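Local coordinates for protein inactive glucansucrase (Lactobacillus reuteri, PDB 5JBD) that is an inactive member of the glucansucrase group, built on the TIM-barrel fold of glycosyl hydrolase family 70, at residues F280-D286 against S318-H324. Residues are numbered along the deposited sequence; the frame is centred on the assembly and turned at random.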
ATOM      1  N   PHE A 280     -15.772  -1.421   2.275  1.00 21.03           N
ATOM      2  CA  PHE A 280     -14.365  -1.147   1.980  1.00 22.48           C
ATOM      3  C   PHE A 280     -13.406  -1.294   3.145  1.00 22.72           C
ATOM      4  O   PHE A 280     -13.734  -0.986   4.303  1.00 22.15           O
ATOM      5  CB  PHE A 280     -14.221   0.269   1.432  1.00 24.02           C
ATOM      6  CG  PHE A 280     -15.031   0.511   0.200  1.00 24.33           C
ATOM      7  CD1 PHE A 280     -14.685  -0.115  -1.001  1.00 25.06           C
ATOM      8  CD2 PHE A 280     -16.142   1.346   0.223  1.00 23.92           C
ATOM      9  CE1 PHE A 280     -15.428   0.098  -2.149  1.00 24.41           C
ATOM     10  CE2 PHE A 280     -16.887   1.561  -0.933  1.00 24.84           C
ATOM     11  CZ  PHE A 280     -16.532   0.941  -2.116  1.00 23.74           C
ATOM     12  N   ARG A 281     -12.208  -1.772   2.819  1.00 20.64           N
ATOM     13  CA  ARG A 281     -11.031  -1.574   3.636  1.00 20.99           C
ATOM     14  C   ARG A 281     -10.327  -0.375   3.020  1.00 21.77           C
ATOM     15  O   ARG A 281      -9.939  -0.425   1.855  1.00 22.97           O
ATOM     16  CB  ARG A 281     -10.163  -2.840   3.636  1.00 21.36           C
ATOM     17  CG  ARG A 281      -8.911  -2.781   4.488  1.00 21.54           C
ATOM     18  CD  ARG A 281      -7.741  -2.136   3.761  1.00 22.07           C
ATOM     19  NE  ARG A 281      -6.456  -2.323   4.437  1.00 22.57           N
ATOM     20  CZ  ARG A 281      -5.292  -1.847   3.985  1.00 23.15           C
ATOM     21  NH1 ARG A 281      -5.238  -1.150   2.858  1.00 22.95           N
ATOM     22  NH2 ARG A 281      -4.171  -2.094   4.647  1.00 24.78           N
ATOM     23  N   VAL A 282     -10.172   0.711   3.777  1.00 21.97           N
ATOM     24  CA  VAL A 282      -9.695   1.970   3.211  1.00 22.53           C
ATOM     25  C   VAL A 282      -8.181   2.123   3.395  1.00 22.68           C
ATOM     26  O   VAL A 282      -7.692   2.380   4.508  1.00 21.92           O
ATOM     27  CB  VAL A 282     -10.455   3.176   3.788  1.00 23.07           C
ATOM     28  CG1 VAL A 282      -9.998   4.461   3.111  1.00 23.96           C
ATOM     29  CG2 VAL A 282     -11.960   2.984   3.614  1.00 23.05           C
ATOM     30  N   ASP A 283      -7.444   1.936   2.299  1.00 22.43           N
ATOM     31  CA  ASP A 283      -5.983   2.012   2.321  1.00 21.37           C
ATOM     32  C   ASP A 283      -5.501   3.431   2.575  1.00 21.29           C
ATOM     33  O   ASP A 283      -6.060   4.396   2.023  1.00 21.75           O
ATOM     34  CB  ASP A 283      -5.420   1.547   0.975  1.00 22.54           C
ATOM     35  CG  ASP A 283      -3.897   1.500   0.957  1.00 23.42           C
ATOM     36  OD1 ASP A 283      -3.304   0.723   1.745  1.00 22.21           O
ATOM     37  OD2 ASP A 283      -3.313   2.239   0.149  1.00 24.56           O
ATOM     38  N   ALA A 284      -4.484   3.573   3.420  1.00 21.84           N
ATOM     39  CA  ALA A 284      -3.813   4.874   3.642  1.00 22.64           C
ATOM     40  C   ALA A 284      -4.768   5.982   4.093  1.00 22.08           C
ATOM     41  O   ALA A 284      -4.672   7.148   3.673  1.00 21.50           O
ATOM     42  CB  ALA A 284      -3.051   5.286   2.371  1.00 22.89           C
ATOM     43  N   ALA A 285      -5.715   5.617   4.952  1.00 23.21           N
ATOM     44  CA  ALA A 285      -6.735   6.574   5.420  1.00 22.78           C
ATOM     45  C   ALA A 285      -6.155   7.747   6.201  1.00 22.83           C
ATOM     46  O   ALA A 285      -6.828   8.772   6.304  1.00 24.05           O
ATOM     47  CB  ALA A 285      -7.791   5.877   6.249  1.00 22.88           C
ATOM     48  N   ASP A 286      -4.916   7.625   6.696  1.00 22.18           N
ATOM     49  CA  ASP A 286      -4.229   8.740   7.350  1.00 23.52           C
ATOM     50  C   ASP A 286      -3.460   9.655   6.396  1.00 24.30           C
ATOM     51  O   ASP A 286      -2.871  10.637   6.844  1.00 23.34           O
ATOM     52  CB  ASP A 286      -3.225   8.266   8.439  1.00 25.20           C
ATOM     53  CG  ASP A 286      -3.851   7.335   9.511  1.00 25.26           C
ATOM     54  OD1 ASP A 286      -5.088   7.294   9.645  1.00 24.17           O
ATOM     55  OD2 ASP A 286      -3.059   6.665  10.225  1.00 27.91           O
ATOM     56  N   SER A 318     -17.187  -1.270   6.976  1.00 22.59           N
ATOM     57  CA  SER A 318     -16.033  -0.610   6.390  1.00 21.84           C
ATOM     58  C   SER A 318     -15.039  -0.223   7.485  1.00 21.00           C
ATOM     59  O   SER A 318     -15.434   0.106   8.610  1.00 20.05           O
ATOM     60  CB  SER A 318     -16.474   0.609   5.556  1.00 21.95           C
ATOM     61  OG  SER A 318     -17.307   0.200   4.461  1.00 23.23           O
ATOM     62  N   TYR A 319     -13.752  -0.252   7.151  1.00 20.37           N
ATOM     63  CA  TYR A 319     -12.685  -0.124   8.145  1.00 20.68           C
ATOM     64  C   TYR A 319     -11.445   0.523   7.551  1.00 20.55           C
ATOM     65  O   TYR A 319     -11.026   0.163   6.423  1.00 20.52           O
ATOM     66  CB  TYR A 319     -12.356  -1.488   8.792  1.00 20.60           C
ATOM     67  CG  TYR A 319     -12.415  -2.728   7.898  1.00 20.70           C
ATOM     68  CD1 TYR A 319     -13.629  -3.383   7.655  1.00 21.05           C
ATOM     69  CD2 TYR A 319     -11.252  -3.305   7.377  1.00 20.19           C
ATOM     70  CE1 TYR A 319     -13.698  -4.526   6.857  1.00 20.58           C
ATOM     71  CE2 TYR A 319     -11.312  -4.450   6.584  1.00 20.39           C
ATOM     72  CZ  TYR A 319     -12.541  -5.064   6.332  1.00 20.46           C
ATOM     73  OH  TYR A 319     -12.613  -6.216   5.559  1.00 20.09           O
ATOM     74  N   ASN A 320     -10.870   1.472   8.296  1.00 19.66           N
ATOM     75  CA  ASN A 320      -9.795   2.339   7.800  1.00 20.78           C
ATOM     76  C   ASN A 320      -8.448   1.880   8.275  1.00 21.12           C
ATOM     77  O   ASN A 320      -8.258   1.697   9.467  1.00 22.65           O
ATOM     78  CB  ASN A 320      -9.998   3.789   8.275  1.00 20.50           C
ATOM     79  CG  ASN A 320     -11.213   4.453   7.654  1.00 21.10           C
ATOM     80  OD1 ASN A 320     -11.831   3.908   6.746  1.00 22.38           O
ATOM     81  ND2 ASN A 320     -11.580   5.627   8.170  1.00 21.69           N
ATOM     82  N   GLU A 321      -7.495   1.737   7.349  1.00 21.48           N
ATOM     83  CA  GLU A 321      -6.129   1.385   7.713  1.00 23.00           C
ATOM     84  C   GLU A 321      -5.407   2.618   8.193  1.00 23.83           C
ATOM     85  O   GLU A 321      -5.332   3.604   7.483  1.00 25.65           O
ATOM     86  CB  GLU A 321      -5.349   0.817   6.539  1.00 23.04           C
ATOM     87  CG  GLU A 321      -3.908   0.417   6.891  1.00 24.17           C
ATOM     88  CD  GLU A 321      -2.853   0.896   5.917  1.00 26.49           C
ATOM     89  OE1 GLU A 321      -3.157   1.645   4.962  1.00 27.43           O
ATOM     90  OE2 GLU A 321      -1.695   0.509   6.095  1.00 29.20           O
ATOM     91  N   GLY A 322      -4.837   2.540   9.390  1.00 22.60           N
ATOM     92  CA  GLY A 322      -3.979   3.613   9.881  1.00 22.53           C
ATOM     93  C   GLY A 322      -3.261   3.280  11.172  1.00 22.80           C
ATOM     94  O   GLY A 322      -3.723   2.449  11.939  1.00 23.28           O
ATOM     95  N   TYR A 323      -2.128   3.947  11.386  1.00 22.73           N
ATOM     96  CA  TYR A 323      -1.233   3.726  12.516  1.00 23.29           C
ATOM     97  C   TYR A 323      -1.163   4.971  13.442  1.00 23.61           C
ATOM     98  O   TYR A 323      -0.314   5.036  14.337  1.00 23.94           O
ATOM     99  CB  TYR A 323       0.161   3.321  11.997  1.00 23.45           C
ATOM    100  CG  TYR A 323       0.169   1.944  11.336  1.00 23.18           C
ATOM    101  CD1 TYR A 323      -0.118   1.794   9.981  1.00 23.71           C
ATOM    102  CD2 TYR A 323       0.445   0.788  12.071  1.00 22.95           C
ATOM    103  CE1 TYR A 323      -0.118   0.532   9.375  1.00 23.51           C
ATOM    104  CE2 TYR A 323       0.444  -0.474  11.473  1.00 22.91           C
ATOM    105  CZ  TYR A 323       0.150  -0.596  10.127  1.00 23.61           C
ATOM    106  OH  TYR A 323       0.134  -1.849   9.531  1.00 23.95           O
ATOM    107  N   HIS A 324      -2.080   5.925  13.247  1.00 23.68           N
ATOM    108  CA  HIS A 324      -2.191   7.129  14.082  1.00 24.07           C
ATOM    109  C   HIS A 324      -3.421   7.050  14.987  1.00 23.31           C
ATOM    110  O   HIS A 324      -4.557   7.071  14.503  1.00 22.34           O
ATOM    111  CB  HIS A 324      -2.319   8.368  13.211  1.00 25.19           C
ATOM    112  CG  HIS A 324      -1.073   8.705  12.461  1.00 27.14           C
ATOM    113  ND1 HIS A 324      -0.737   8.094  11.273  1.00 26.53           N
ATOM    114  CD2 HIS A 324      -0.077   9.583  12.732  1.00 27.83           C
ATOM    115  CE1 HIS A 324       0.413   8.579  10.847  1.00 27.34           C
ATOM    116  NE2 HIS A 324       0.832   9.486  11.709  1.00 27.88           N
TER
HETATM  117  O   HOH W   1      -5.384   5.586  12.021  1.00 22.08           O
HETATM  118  O   HOH W   2      -3.145   5.284   6.948  1.00 23.10           O
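Backbone hydrogen bonds pair strand 280-282 with strand 319-320, parallel neighbours in the barrel: Tyr-319 N to Phe-280 O and Val-282 N to Tyr-319 O (2.8 Å). Glu-321 N to Val-282 O carries the pairing into the loop after 319-320. Beside these bonds the Ser-318 hydroxyl OG accepts from Phe-280 N.

The charged groups gather round Arg-281. Its NH1 donates to Asp-283 OD1 (2.9 Å) through that oxygen's anti lone pair and also pairs with Asp-747. Glu-321 lays its CB over the guanidinium face, and OE2, well out of that plane, makes a long salt bridge with Arg-281 NH2 (3.9 Å) in which no N-H points at the oxygen. With CG anti to the backbone N (chi1 -179°) and the chain bent beyond it, Glu-321 brings OE1 to Ala-284 N (2.8 Å), tying down the type II turn of Val-282 to Ala-285.

Among the nonpolar contacts, Arg-281 CB and CG rest against Tyr-319 CE2, guanidinium and ring nearly perpendicular, while Ala-285 CB meets Asn-320 CB (3.7 Å).

Past the turn, Asp-286 OD2 accepts from His-324 N and, more closely, from His-324 ND1 (2.9 Å), both on one face of the carboxylate. A water bridges Asp-286 N and Glu-321 O.

Asp-283, whose OD2 hydrogen-bonds a bound glycerol, and Glu-321 lie on the C-terminal side of adjacent strands, where TIM-barrel glycoside hydrolases carry their active-site acids, consistent with this being the pocket. Asp-283 OD1 and Glu-321 OE1, 3.3 Å apart, are each fixed by a donor: the arginine and the turn amide.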